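Side-chain contacts in 3-hydroxyacyl-CoA dehydrogenase (Archaeoglobus fulgidus, PDB 1ZEJ), which probably acts as an NAD+-dependent 3-hydroxyacyl-CoA dehydrogenase or L-gulonate 3-dehydrogenase, working as a homodimer of two-domain subunits: residues L210-L214 with F215-G219; R178-A181 with A182-E186; R202-K205 with H206-L210; V168-G172 with Q173-N177; I142-S145 with R146-S150. One frame throughout, in Å; residues are numbered along the deposited sequence. Where two conformers were deposited one is given.

Contact 1: residues L210-L214 with F215-G219; sequences LLYTL and FGPLG
Pro217 lies over one face of the Tyr212 ring at a sharp kink in helix 197-224, a long helix of the C-terminal domain. The evidence for the kink is twofold: the axes of the short pieces 210-214 and 215-219 diverge by 79°, and the backbone nitrogens of Pro217 and Leu218 make no bond to the preceding turn. Gly216, at a positive phi, carries the change of direction. The Tyr212 and Pro217 side chains cross at about a right angle, and Pro217 CB stands 3.9 Å from the centroid of the Tyr212 ring and 14° off its normal, a CH-pi contact displaced toward the rim. Nearest to the proline is the CE1 side of that ring, with Tyr212 CE1 3.7 Å from Pro217 CA. The phenol oxygen reaches past the proline to Asn180 ND2 of the second subunit, whose Trp204 also meets the Tyr212 ring edge-to-face.

A second CH-pi contact is made by immediate neighbours. Phe215 CG is anti to its carbonyl carbon (chi1 -48°), which folds the ring back over Leu214, whose CB lies 3.9 Å from the Phe215 ring centroid. Leu211 CD2 approaches more loosely, 4.4 Å from Phe215 CE2.

Two backbone bonds, with a weak third from Gly216 N to Leu211 O, close the last turn before the proline. Phe215 N donates to Leu211 O at 2.8 Å. Gly216 N reaches Tyr212 O at 3.0 Å from above the carbonyl plane, and Gly216 CA adds a CA-H...O contact of 3.2 Å to Tyr212 O.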
loop_
_atom_site.group_PDB
_atom_site.type_symbol
_atom_site.label_atom_id
_atom_site.label_comp_id
_atom_site.label_asym_id
_atom_site.label_seq_id
_atom_site.Cartn_x
_atom_site.Cartn_y
_atom_site.Cartn_z
ATOM N N LEU A 210 5.715 2.985 2.139
ATOM C CA LEU A 210 6.831 3.769 1.637
ATOM C C LEU A 210 7.246 3.265 0.237
ATOM O O LEU A 210 7.462 4.047 -0.651
ATOM C CB LEU A 210 8.020 3.660 2.578
ATOM C CG LEU A 210 7.974 4.702 3.735
ATOM C CD1 LEU A 210 6.959 4.385 4.713
ATOM C CD2 LEU A 210 9.354 4.812 4.437
ATOM N N LEU A 211 7.415 1.957 0.095
ATOM C CA LEU A 211 7.791 1.385 -1.198
ATOM C C LEU A 211 6.736 1.625 -2.267
ATOM O O LEU A 211 7.059 1.950 -3.406
ATOM C CB LEU A 211 8.028 -0.114 -1.087
ATOM C CG LEU A 211 9.145 -0.613 -0.151
ATOM C CD1 LEU A 211 9.274 -2.080 -0.295
ATOM C CD2 LEU A 211 10.418 0.086 -0.576
ATOM N N TYR A 212 5.473 1.441 -1.912
ATOM C CA TYR A 212 4.408 1.584 -2.875
ATOM C C TYR A 212 4.172 3.068 -3.207
ATOM O O TYR A 212 3.787 3.398 -4.320
ATOM C CB TYR A 212 3.114 0.933 -2.363
ATOM C CG TYR A 212 3.105 -0.592 -2.415
ATOM C CD1 TYR A 212 4.243 -1.333 -2.666
ATOM C CD2 TYR A 212 1.936 -1.285 -2.113
ATOM C CE1 TYR A 212 4.211 -2.760 -2.637
ATOM C CE2 TYR A 212 1.894 -2.660 -2.069
ATOM C CZ TYR A 212 3.003 -3.399 -2.333
ATOM O OH TYR A 212 2.851 -4.763 -2.332
ATOM N N THR A 213 4.461 3.964 -2.261
ATOM C CA THR A 213 4.406 5.400 -2.530
ATOM C C THR A 213 5.436 5.827 -3.567
ATOM O O THR A 213 5.113 6.524 -4.516
ATOM C CB THR A 213 4.582 6.217 -1.238
ATOM O OG1 THR A 213 3.449 5.996 -0.396
ATOM C CG2 THR A 213 4.726 7.693 -1.513
ATOM N N LEU A 214 6.668 5.360 -3.411
ATOM C CA LEU A 214 7.776 5.832 -4.234
ATOM C C LEU A 214 7.875 5.057 -5.529
ATOM O O LEU A 214 8.219 5.629 -6.572
ATOM C CB LEU A 214 9.078 5.690 -3.439
ATOM C CG LEU A 214 9.237 6.644 -2.262
ATOM C CD1 LEU A 214 10.573 6.319 -1.655
ATOM C CD2 LEU A 214 9.220 8.095 -2.654
ATOM N N PHE A 215 7.567 3.760 -5.472
ATOM C CA PHE A 215 7.778 2.892 -6.663
ATOM C C PHE A 215 6.547 2.219 -7.223
ATOM O O PHE A 215 6.568 1.780 -8.364
ATOM C CB PHE A 215 8.869 1.839 -6.362
ATOM C CG PHE A 215 10.096 2.413 -5.744
ATOM C CD1 PHE A 215 11.010 3.132 -6.516
ATOM C CD2 PHE A 215 10.325 2.283 -4.380
ATOM C CE1 PHE A 215 12.123 3.706 -5.933
ATOM C CE2 PHE A 215 11.451 2.849 -3.786
ATOM C CZ PHE A 215 12.342 3.557 -4.569
ATOM N N GLY A 216 5.469 2.160 -6.445
ATOM C CA GLY A 216 4.312 1.347 -6.761
ATOM C C GLY A 216 4.654 -0.136 -6.535
ATOM O O GLY A 216 5.826 -0.515 -6.458
ATOM N N PRO A 217 3.638 -0.978 -6.441
ATOM C CA PRO A 217 3.896 -2.417 -6.280
ATOM C C PRO A 217 4.594 -3.079 -7.494
ATOM O O PRO A 217 5.349 -4.032 -7.333
ATOM C CB PRO A 217 2.487 -2.987 -6.059
ATOM C CG PRO A 217 1.536 -2.016 -6.750
ATOM C CD PRO A 217 2.195 -0.667 -6.499
ATOM N N LEU A 218 4.340 -2.602 -8.692
ATOM C CA LEU A 218 4.968 -3.197 -9.886
ATOM C C LEU A 218 6.406 -2.707 -10.067
ATOM O O LEU A 218 7.322 -3.506 -10.256
ATOM C CB LEU A 218 4.118 -2.943 -11.137
ATOM C CG LEU A 218 2.713 -3.607 -11.141
ATOM C CD1 LEU A 218 2.034 -3.383 -12.492
ATOM C CD2 LEU A 218 2.726 -5.068 -10.836
ATOM N N GLY A 219 6.615 -1.395 -9.977
ATOM C CA GLY A 219 7.971 -0.831 -9.943
ATOM C C GLY A 219 8.813 -1.452 -8.843
ATOM O O GLY A 219 9.952 -1.837 -9.100
#

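Contact 2: residues R178-A181 with A182-E186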
loop_
_atom_site.group_PDB
_atom_site.type_symbol
_atom_site.label_atom_id
_atom_site.label_comp_id
_atom_site.label_asym_id
_atom_site.label_seq_id
_atom_site.Cartn_x
_atom_site.Cartn_y
_atom_site.Cartn_z
ATOM N N ARG A 178 -10.648 -1.562 -5.607
ATOM C CA ARG A 178 -10.227 -2.968 -5.789
ATOM C C ARG A 178 -9.035 -3.265 -4.907
ATOM O O ARG A 178 -9.002 -4.289 -4.248
ATOM C CB ARG A 178 -9.912 -3.233 -7.273
ATOM C CG ARG A 178 -11.194 -3.369 -8.113
ATOM C CD ARG A 178 -10.844 -3.554 -9.593
ATOM N NE ARG A 178 -10.156 -4.823 -9.817
ATOM C CZ ARG A 178 -9.892 -5.282 -11.025
ATOM N NH1 ARG A 178 -10.251 -4.573 -12.088
ATOM N NH2 ARG A 178 -9.289 -6.436 -11.166
ATOM N N PHE A 179 -8.035 -2.380 -4.922
ATOM C CA PHE A 179 -6.847 -2.561 -4.099
ATOM C C PHE A 179 -7.173 -2.470 -2.608
ATOM O O PHE A 179 -6.669 -3.249 -1.844
ATOM C CB PHE A 179 -5.727 -1.580 -4.426
ATOM C CG PHE A 179 -4.889 -1.990 -5.596
ATOM C CD1 PHE A 179 -4.240 -3.215 -5.605
ATOM C CD2 PHE A 179 -4.790 -1.158 -6.709
ATOM C CE1 PHE A 179 -3.472 -3.570 -6.669
ATOM C CE2 PHE A 179 -4.014 -1.526 -7.766
ATOM C CZ PHE A 179 -3.360 -2.715 -7.754
ATOM N N ASN A 180 -8.028 -1.531 -2.214
ATOM C CA ASN A 180 -8.396 -1.394 -0.799
ATOM C C ASN A 180 -9.093 -2.670 -0.289
ATOM O O ASN A 180 -8.816 -3.141 0.818
ATOM C CB ASN A 180 -9.314 -0.184 -0.700
ATOM C CG ASN A 180 -9.454 0.343 0.650
ATOM O OD1 ASN A 180 -10.594 0.550 1.110
ATOM N ND2 ASN A 180 -8.336 0.559 1.343
ATOM N N ALA A 181 -10.000 -3.234 -1.098
ATOM C CA ALA A 181 -10.686 -4.480 -0.747
ATOM C C ALA A 181 -9.743 -5.676 -0.691
ATOM O O ALA A 181 -9.850 -6.509 0.199
ATOM C CB ALA A 181 -11.802 -4.758 -1.708
ATOM N N ALA A 182 -8.816 -5.772 -1.626
ATOM C CA ALA A 182 -7.824 -6.833 -1.590
ATOM C C ALA A 182 -6.964 -6.759 -0.352
ATOM O O ALA A 182 -6.702 -7.779 0.284
ATOM C CB ALA A 182 -6.943 -6.804 -2.860
ATOM N N VAL A 183 -6.488 -5.556 -0.011
ATOM C CA VAL A 183 -5.685 -5.388 1.198
ATOM C C VAL A 183 -6.533 -5.655 2.465
ATOM O O VAL A 183 -6.080 -6.344 3.383
ATOM C CB VAL A 183 -5.020 -3.995 1.281
ATOM C CG1 VAL A 183 -4.372 -3.780 2.621
ATOM C CG2 VAL A 183 -3.988 -3.873 0.206
ATOM N N LEU A 184 -7.748 -5.126 2.503
ATOM C CA LEU A 184 -8.605 -5.313 3.675
ATOM C C LEU A 184 -9.019 -6.761 3.880
ATOM O O LEU A 184 -9.124 -7.217 5.025
ATOM C CB LEU A 184 -9.791 -4.376 3.648
ATOM C CG LEU A 184 -9.416 -2.881 3.862
ATOM C CD1 LEU A 184 -10.619 -2.002 3.663
ATOM C CD2 LEU A 184 -8.825 -2.641 5.251
ATOM N N SER A 185 -9.237 -7.499 2.787
ATOM C CA SER A 185 -9.565 -8.910 2.896
ATOM C C SER A 185 -8.409 -9.682 3.540
ATOM O O SER A 185 -8.628 -10.521 4.418
ATOM C CB SER A 185 -9.885 -9.474 1.534
ATOM O OG SER A 185 -11.165 -9.030 1.131
ATOM N N GLU A 186 -7.177 -9.390 3.113
ATOM C CA GLU A 186 -6.002 -10.019 3.713
ATOM C C GLU A 186 -5.826 -9.606 5.195
ATOM O O GLU A 186 -5.547 -10.451 6.059
ATOM C CB GLU A 186 -4.716 -9.726 2.935
ATOM C CG GLU A 186 -3.504 -10.545 3.381
ATOM C CD GLU A 186 -3.650 -12.061 3.218
ATOM O OE1 GLU A 186 -4.413 -12.544 2.368
ATOM O OE2 GLU A 186 -2.940 -12.793 3.925
#
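Asn180 and Leu184 meet one turn apart because their first torsions lean toward each other: Asn180 CG is trans to the backbone N (chi1 -162°), while Leu184 CG is anti to its carbonyl carbon (chi1 -69°) and so tips back along the helix. The side chains pass at an oblique angle, with Leu184 CD1 3.6 Å from Asn180 OD1. The same leucine rests on the backbone below it, Leu184 CG being 3.1 Å from Asn180 O, the oxygen that accepts the N-H of Leu184 at 2.8 Å. On another flank of helix 175-193, Val183 CG2 touches Phe179 O at 3.4 Å. The backbone is regular alpha-helix: Val183 N donates to Phe179 O at 3.0 Å with an N-H...O angle of 168°, and Ala182 N and Ser185 N likewise use the carbonyls four residues back.

The polar ends turn outward to the dimer interface. Asn180 ND2 bonds to Tyr212 OH of the second subunit, and Arg178 forms salt bridges with Glu186 and Glu193 of that subunit. Asn180 and Leu184 thus meet by van der Waals contact, leucine methyl against amide oxygen, while the Asn180 amide nitrogen and the Arg178 guanidinium contribute polar links to the dimer.

Contact 3: residues R202-K205 with H206-L210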
loop_
_atom_site.group_PDB
_atom_site.type_symbol
_atom_site.label_atom_id
_atom_site.label_comp_id
_atom_site.label_asym_id
_atom_site.label_seq_id
_atom_site.Cartn_x
_atom_site.Cartn_y
_atom_site.Cartn_z
ATOM N N ARG A 202 1.426 -1.382 11.056
ATOM C CA ARG A 202 2.848 -1.043 11.159
ATOM C C ARG A 202 3.648 -1.570 9.969
ATOM O O ARG A 202 4.611 -0.922 9.568
ATOM C CB ARG A 202 3.427 -1.520 12.490
ATOM C CG ARG A 202 2.993 -0.572 13.626
ATOM C CD ARG A 202 3.254 -1.069 14.998
ATOM N NE ARG A 202 4.651 -1.036 15.351
ATOM C CZ ARG A 202 5.421 -2.107 15.419
ATOM N NH1 ARG A 202 4.902 -3.301 15.179
ATOM N NH2 ARG A 202 6.707 -1.987 15.764
ATOM N N VAL A 203 3.287 -2.738 9.424
ATOM C CA VAL A 203 4.002 -3.241 8.239
ATOM C C VAL A 203 3.814 -2.377 6.991
ATOM O O VAL A 203 4.667 -2.398 6.073
ATOM C CB VAL A 203 3.764 -4.736 7.945
ATOM C CG1 VAL A 203 4.188 -5.568 9.146
ATOM C CG2 VAL A 203 2.352 -5.086 7.544
ATOM N N TRP A 204 2.733 -1.590 6.977
ATOM C CA TRP A 204 2.506 -0.592 5.971
ATOM C C TRP A 204 3.170 0.732 6.328
ATOM O O TRP A 204 3.904 1.313 5.509
ATOM C CB TRP A 204 1.008 -0.370 5.767
ATOM C CG TRP A 204 0.362 -1.470 5.041
ATOM C CD1 TRP A 204 -0.303 -2.550 5.570
ATOM C CD2 TRP A 204 0.334 -1.616 3.641
ATOM N NE1 TRP A 204 -0.753 -3.366 4.552
ATOM C CE2 TRP A 204 -0.378 -2.807 3.355
ATOM C CE3 TRP A 204 0.849 -0.857 2.575
ATOM C CZ2 TRP A 204 -0.602 -3.231 2.063
ATOM C CZ3 TRP A 204 0.649 -1.312 1.288
ATOM C CH2 TRP A 204 -0.088 -2.464 1.042
ATOM N N LYS A 205 2.936 1.213 7.524
ATOM C CA LYS A 205 3.395 2.559 7.877
ATOM C C LYS A 205 4.918 2.644 7.894
ATOM O O LYS A 205 5.476 3.700 7.601
ATOM C CB LYS A 205 2.849 2.981 9.220
ATOM C CG LYS A 205 1.349 3.264 9.233
ATOM C CD LYS A 205 0.803 3.338 10.639
ATOM C CE LYS A 205 0.892 4.660 11.222
ATOM N NZ LYS A 205 -0.020 4.726 12.442
ATOM N N HIS A 206 5.589 1.537 8.212
ATOM C CA HIS A 206 7.069 1.531 8.310
ATOM C C HIS A 206 7.777 0.828 7.198
ATOM O O HIS A 206 8.992 0.685 7.265
ATOM C CB HIS A 206 7.500 0.904 9.608
ATOM C CG HIS A 206 6.930 1.615 10.785
ATOM N ND1 HIS A 206 7.230 2.933 11.057
ATOM C CD2 HIS A 206 5.999 1.244 11.690
ATOM C CE1 HIS A 206 6.548 3.321 12.121
ATOM N NE2 HIS A 206 5.791 2.316 12.522
ATOM N N HIS A 207 7.026 0.345 6.214
ATOM C CA HIS A 207 7.626 -0.345 5.084
ATOM C C HIS A 207 6.839 -0.304 3.778
ATOM O O HIS A 207 7.227 0.429 2.877
ATOM C CB HIS A 207 7.940 -1.777 5.462
ATOM C CG HIS A 207 8.661 -2.532 4.391
ATOM N ND1 HIS A 207 9.944 -2.215 4.002
ATOM C CD2 HIS A 207 8.253 -3.534 3.579
ATOM C CE1 HIS A 207 10.309 -3.028 3.032
ATOM N NE2 HIS A 207 9.288 -3.813 2.733
ATOM N N LEU A 208 5.753 -1.077 3.655
ATOM C CA LEU A 208 5.132 -1.259 2.364
ATOM C C LEU A 208 4.555 -0.003 1.798
ATOM O O LEU A 208 4.564 0.198 0.584
ATOM C CB LEU A 208 4.032 -2.328 2.385
ATOM C CG LEU A 208 4.447 -3.752 2.031
ATOM C CD1 LEU A 208 3.162 -4.551 1.760
ATOM C CD2 LEU A 208 5.403 -3.856 0.800
ATOM N N GLY A 209 4.056 0.862 2.675
ATOM C CA GLY A 209 3.457 2.115 2.197
ATOM C C GLY A 209 4.527 2.998 1.560
ATOM O O GLY A 209 4.284 3.691 0.599
ATOM N N LEU A 210 5.715 2.985 2.139
ATOM C CA LEU A 210 6.831 3.769 1.637
ATOM C C LEU A 210 7.246 3.265 0.237
ATOM O O LEU A 210 7.462 4.047 -0.651
ATOM C CB LEU A 210 8.020 3.660 2.578
ATOM C CG LEU A 210 7.974 4.702 3.735
ATOM C CD1 LEU A 210 6.959 4.385 4.713
ATOM C CD2 LEU A 210 9.354 4.812 4.437
#
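Trp204 and Leu208 form an apolar CH-pi contact inside helix 197-224, at the dimer interface. Leu208 CB lies over one face of the indole, 3.5 Å from Trp204 CE3 and 28° off the normal of the six-membered ring, while Leu208 CD1 continues across it to within 3.9 Å of Trp204 CH2. Gly209 CA sits in plane at the indole edge. From the second subunit, Phe179 and Tyr212 meet the same ring edge-to-face.

The backbone here departs from a regular alpha-helix. At 206-208 it widens into a pi-type turn: Leu208 N donates to Val203 O, five residues back, at 3.0 Å and almost straight (178°). Gly209 N likewise bonds to Trp204 O at 2.9 Å, in the carbonyl plane and on a lone pair, and His207 N makes a weak bond to that oxygen.

His206 N, at the start of this turn, still bonds to Arg202 O, four residues back. The His206 ring swings back beside its own N (chi1 -58°), which sets Arg202 CB in plane at its edge, 3.9 Å from His206 CD2. The Arg202 guanidinium turns elsewhere, to Asp199 of its own chain and Glu166 of the second subunit. Beyond the wide turn, Leu210 CD1 packs 3.3 Å from Lys205 O.

Contact 4: residues V168-G172 with Q173-N177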
loop_
_atom_site.group_PDB
_atom_site.type_symbol
_atom_site.label_atom_id
_atom_site.label_comp_id
_atom_site.label_asym_id
_atom_site.label_seq_id
_atom_site.Cartn_x
_atom_site.Cartn_y
_atom_site.Cartn_z
ATOM N N VAL A 168 -6.483 8.504 -13.575
ATOM C CA VAL A 168 -6.448 7.125 -14.017
ATOM C C VAL A 168 -7.852 6.746 -14.517
ATOM O O VAL A 168 -8.843 6.979 -13.815
ATOM C CB VAL A 168 -6.025 6.151 -12.871
ATOM C CG1 VAL A 168 -6.086 4.714 -13.330
ATOM C CG2 VAL A 168 -4.612 6.442 -12.399
ATOM N N VAL A 169 -7.914 6.186 -15.734
ATOM C CA VAL A 169 -9.177 5.755 -16.339
ATOM C C VAL A 169 -9.337 4.268 -16.124
ATOM O O VAL A 169 -8.405 3.531 -16.429
ATOM C CB VAL A 169 -9.199 6.066 -17.857
ATOM C CG1 VAL A 169 -10.554 5.671 -18.434
ATOM C CG2 VAL A 169 -8.938 7.538 -18.133
ATOM N N CYS A 170 -10.499 3.853 -15.613
ATOM C CA CYS A 170 -10.771 2.494 -15.137
ATOM C C CYS A 170 -12.016 2.052 -15.881
ATOM O O CYS A 170 -12.858 2.884 -16.115
ATOM C CB CYS A 170 -11.204 2.469 -13.621
ATOM S SG CYS A 170 -10.312 3.292 -12.541
ATOM N N LYS A 171 -12.138 0.764 -16.177
ATOM C CA LYS A 171 -13.357 0.197 -16.751
ATOM C C LYS A 171 -14.206 -0.440 -15.666
ATOM O O LYS A 171 -13.754 -1.331 -14.946
ATOM C CB LYS A 171 -13.047 -0.821 -17.863
ATOM C CG LYS A 171 -12.552 -0.207 -19.169
ATOM C CD LYS A 171 -12.823 -1.151 -20.384
ATOM C CE LYS A 171 -12.151 -0.634 -21.693
ATOM N NZ LYS A 171 -10.662 -0.594 -21.601
ATOM N N GLY A 172 -15.435 0.034 -15.541
ATOM C CA GLY A 172 -16.456 -0.568 -14.706
ATOM C C GLY A 172 -16.311 -0.405 -13.210
ATOM O O GLY A 172 -17.316 -0.131 -12.533
ATOM N N GLN A 173 -15.097 -0.605 -12.679
ATOM C CA GLN A 173 -14.833 -0.503 -11.215
ATOM C C GLN A 173 -13.608 0.324 -10.956
ATOM O O GLN A 173 -12.644 0.241 -11.696
ATOM C CB GLN A 173 -14.602 -1.867 -10.549
ATOM C CG GLN A 173 -15.748 -2.807 -10.676
ATOM C CD GLN A 173 -15.495 -4.138 -10.063
ATOM O OE1 GLN A 173 -14.681 -4.282 -9.147
ATOM N NE2 GLN A 173 -16.190 -5.141 -10.566
ATOM N N SER A 174 -13.636 1.044 -9.854
ATOM C CA SER A 174 -12.466 1.734 -9.324
ATOM C C SER A 174 -11.286 0.800 -8.972
ATOM O O SER A 174 -11.459 -0.179 -8.224
ATOM C CB SER A 174 -12.868 2.505 -8.053
ATOM O OG SER A 174 -11.747 2.874 -7.285
ATOM N N LEU A 175 -10.082 1.166 -9.417
ATOM C CA LEU A 175 -8.863 0.425 -9.084
ATOM C C LEU A 175 -8.477 0.608 -7.635
ATOM O O LEU A 175 -8.073 -0.327 -6.956
ATOM C CB LEU A 175 -7.693 0.856 -9.986
ATOM C CG LEU A 175 -7.860 0.704 -11.511
ATOM C CD1 LEU A 175 -6.533 1.025 -12.199
ATOM C CD2 LEU A 175 -8.304 -0.672 -11.922
ATOM N N VAL A 176 -8.635 1.829 -7.128
ATOM C CA VAL A 176 -8.464 2.101 -5.726
ATOM C C VAL A 176 -9.366 1.247 -4.856
ATOM O O VAL A 176 -8.887 0.697 -3.882
ATOM C CB VAL A 176 -8.733 3.619 -5.402
ATOM C CG1 VAL A 176 -8.773 3.833 -3.898
ATOM C CG2 VAL A 176 -7.673 4.481 -6.075
ATOM N N ASN A 177 -10.654 1.131 -5.166
ATOM C CA ASN A 177 -11.596 0.313 -4.369
ATOM C C ASN A 177 -11.128 -1.143 -4.429
ATOM O O ASN A 177 -11.159 -1.880 -3.438
ATOM C CB ASN A 177 -13.024 0.454 -4.889
ATOM C CG ASN A 177 -13.701 1.769 -4.442
ATOM O OD1 ASN A 177 -13.125 2.543 -3.691
ATOM N ND2 ASN A 177 -14.915 2.011 -4.943
HETATM O O HOH W 1 -11.619 -2.045 -12.774
#
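Leu175 fits against Cys170 and Val168 on the tight side of this turn, where strand 166-171 gives way to helix 175-193. With SG anti to the carbonyl carbon (chi1 -49°), the cysteine sulfur is directed at the leucine, Cys170 SG lying 3.7 Å from Leu175 CG. Two residues earlier on the same strand face, Val168 CG1 meets Leu175 CD1 at 3.9 Å, the two side chains crossing at about a right angle. Cys170 CB also presses against the backbone, 3.3 Å from Gln173 O. Met190 of the second subunit packs on Leu175, so this apolar patch reaches the dimer interface.

The outer side of the turn is looser and wetter. Gln173 N donates to Lys171 O at 2.7 Å, spanning Gly172, whose positive phi and negative psi make this a classic gamma turn. The C=O...N angle of only 96° shows how strongly the bond is bent at the acceptor. One water ties the mouth of the turn, donating to Gln173 O at 2.7 Å and to Lys171 O at 3.1 Å. Lys171 itself points outward, its NZ bonded to a polyethylene glycol molecule probably taken from the crystallisation liquor.

Inward again, Ser174 is the N-cap of helix 175-193: its OG accepts from Asn177 N at 3.0 Å, nearly straight at 168°, and also bonds to Glu141. Its side chain comes within about 3 Å of that of His129, predicted to be important for catalysis. A capped helix following the last strand of the NAD-binding domain is the interdomain junction of the 3-hydroxyacyl-CoA dehydrogenase fold, here set beside the predicted active site.

Contact 5: residues I142-S145 with R146-S150; sequences IVIS and RFTDS
The Phe147 ring has Ser145 OG in plane at its edge, 3.5 Å from Phe147 CD2, and Arg146 CG over one face, offset toward the rim. The Arg146 guanidinium in turn has Phe147 CE2 above its centre, 3.7 Å from its plane. The arginine chain, extended from CG to NE, thus runs along the phenyl group; its NH2 forms a salt bridge with Glu117.

Ser145 OG reaches this edge because it sits between its own N and carbonyl carbon (chi1 82°), the crowded position, which carries it over the turn that follows. There it accepts from Phe147 N at 3.0 Å, with an N-H...O angle of 149°, giving an ST turn. A weak bond of 3.4 Å from Thr148 N to Ser145 O closes a type I beta turn round the same residues. The return grip comes from Thr148, whose OG1 accepts from Ser145 N at 3.0 Å and also bonds to Phe125 O. Ile144 CB packs against the threonine, 3.9 Å from Thr148 CB.

The turn ends strand 139-144 and leads into helix 150-162, for which Asp149 is the N-cap. Chemically, each hydroxyl oxygen accepts a backbone N-H, Ser145 OG that of Phe147 within the turn and Thr148 OG1 that of Ser145 at its start, so the chain reversal is closed by side chains as well as backbone.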
loop_
_atom_site.group_PDB
_atom_site.type_symbol
_atom_site.label_atom_id
_atom_site.label_comp_id
_atom_site.label_asym_id
_atom_site.label_seq_id
_atom_site.Cartn_x
_atom_site.Cartn_y
_atom_site.Cartn_z
ATOM N N ILE A 142 -11.391 8.094 -13.368
ATOM C CA ILE A 142 -12.567 8.075 -14.234
ATOM C C ILE A 142 -12.967 6.640 -14.377
ATOM O O ILE A 142 -12.122 5.819 -14.755
ATOM C CB ILE A 142 -12.234 8.656 -15.600
ATOM C CG1 ILE A 142 -11.903 10.157 -15.443
ATOM C CG2 ILE A 142 -13.361 8.365 -16.610
ATOM C CD1 ILE A 142 -11.409 10.819 -16.672
ATOM N N VAL A 143 -14.236 6.338 -14.102
ATOM C CA VAL A 143 -14.708 4.972 -14.144
ATOM C C VAL A 143 -15.769 4.918 -15.235
ATOM O O VAL A 143 -16.823 5.520 -15.103
ATOM C CB VAL A 143 -15.260 4.537 -12.798
ATOM C CG1 VAL A 143 -15.643 3.052 -12.828
ATOM C CG2 VAL A 143 -14.239 4.777 -11.691
ATOM N N ILE A 144 -15.460 4.220 -16.313
ATOM C CA ILE A 144 -16.341 4.187 -17.452
ATOM C C ILE A 144 -17.301 2.989 -17.452
ATOM O O ILE A 144 -17.006 1.907 -16.944
ATOM C CB ILE A 144 -15.570 4.334 -18.773
ATOM C CG1 ILE A 144 -14.757 3.099 -19.131
ATOM C CG2 ILE A 144 -14.653 5.576 -18.703
ATOM C CD1 ILE A 144 -14.391 3.067 -20.569
ATOM N N SER A 145 -18.465 3.202 -18.032
ATOM C CA SER A 145 -19.404 2.118 -18.234
ATOM C C SER A 145 -19.135 1.506 -19.601
ATOM O O SER A 145 -18.333 2.050 -20.374
ATOM C CB SER A 145 -20.813 2.634 -18.136
ATOM O OG SER A 145 -21.255 3.233 -19.348
ATOM N N ARG A 146 -19.839 0.412 -19.909
ATOM C CA ARG A 146 -19.809 -0.166 -21.290
ATOM C C ARG A 146 -20.391 0.752 -22.349
ATOM O O ARG A 146 -20.151 0.558 -23.512
ATOM C CB ARG A 146 -20.507 -1.522 -21.337
ATOM C CG ARG A 146 -21.970 -1.549 -20.973
ATOM C CD ARG A 146 -22.393 -2.998 -20.742
ATOM N NE ARG A 146 -23.837 -3.151 -20.820
ATOM C CZ ARG A 146 -24.665 -2.971 -19.797
ATOM N NH1 ARG A 146 -24.211 -2.580 -18.606
ATOM N NH2 ARG A 146 -25.963 -3.144 -19.976
ATOM N N PHE A 147 -21.090 1.797 -21.941
ATOM C CA PHE A 147 -21.701 2.745 -22.863
ATOM C C PHE A 147 -20.870 3.963 -23.175
ATOM O O PHE A 147 -21.083 4.610 -24.175
ATOM C CB PHE A 147 -23.026 3.258 -22.315
ATOM C CG PHE A 147 -24.031 2.183 -21.967
ATOM C CD1 PHE A 147 -24.959 1.756 -22.887
ATOM C CD2 PHE A 147 -24.099 1.661 -20.666
ATOM C CE1 PHE A 147 -25.907 0.767 -22.552
ATOM C CE2 PHE A 147 -25.067 0.688 -20.325
ATOM C CZ PHE A 147 -25.962 0.252 -21.269
ATOM N N THR A 148 -20.002 4.351 -22.259
ATOM C CA THR A 148 -19.291 5.603 -22.330
ATOM C C THR A 148 -18.472 5.659 -23.629
ATOM O O THR A 148 -17.714 4.715 -23.963
ATOM C CB THR A 148 -18.314 5.754 -21.133
ATOM O OG1 THR A 148 -18.971 5.525 -19.863
ATOM C CG2 THR A 148 -17.689 7.134 -21.166
ATOM N N ASP A 149 -18.568 6.755 -24.353
ATOM C CA ASP A 149 -17.732 6.884 -25.564
ATOM C C ASP A 149 -16.374 7.497 -25.287
ATOM O O ASP A 149 -16.149 8.106 -24.245
ATOM C CB ASP A 149 -18.477 7.601 -26.676
ATOM C CG ASP A 149 -18.824 9.007 -26.348
ATOM O OD1 ASP A 149 -18.159 9.630 -25.497
ATOM O OD2 ASP A 149 -19.761 9.514 -27.004
ATOM N N SER A 150 -15.455 7.324 -26.223
ATOM C CA SER A 150 -14.073 7.764 -26.046
ATOM C C SER A 150 -13.904 9.279 -25.949
ATOM O O SER A 150 -13.016 9.767 -25.244
ATOM C CB SER A 150 -13.231 7.338 -27.255
ATOM O OG SER A 150 -11.984 8.013 -27.231
#

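Overall arrangement
Contacts 4 and 5 sit on neighbouring strands of the NAD-binding domain: their centres are 11 Å apart, and Cys170 N to Ile142 O (2.7 Å) is a probable hydrogen bond between them. Contact 4 leads straight into contact 2 on helix 175-193, whose Asn180 side chain is about 8 Å from that of His129, predicted to be important for catalysis. Contacts 1 and 3 share Leu210 on helix 197-224, and Trp204 CZ3 touches Tyr212 CD2 at 3.6 Å; Trp204 CZ2 also lies 3.9 Å from Val183 CG1 of contact 2. Contacts 1 to 4 all touch the second subunit. Contact 5 does not, its centre lying 34 Å from that of contact 3.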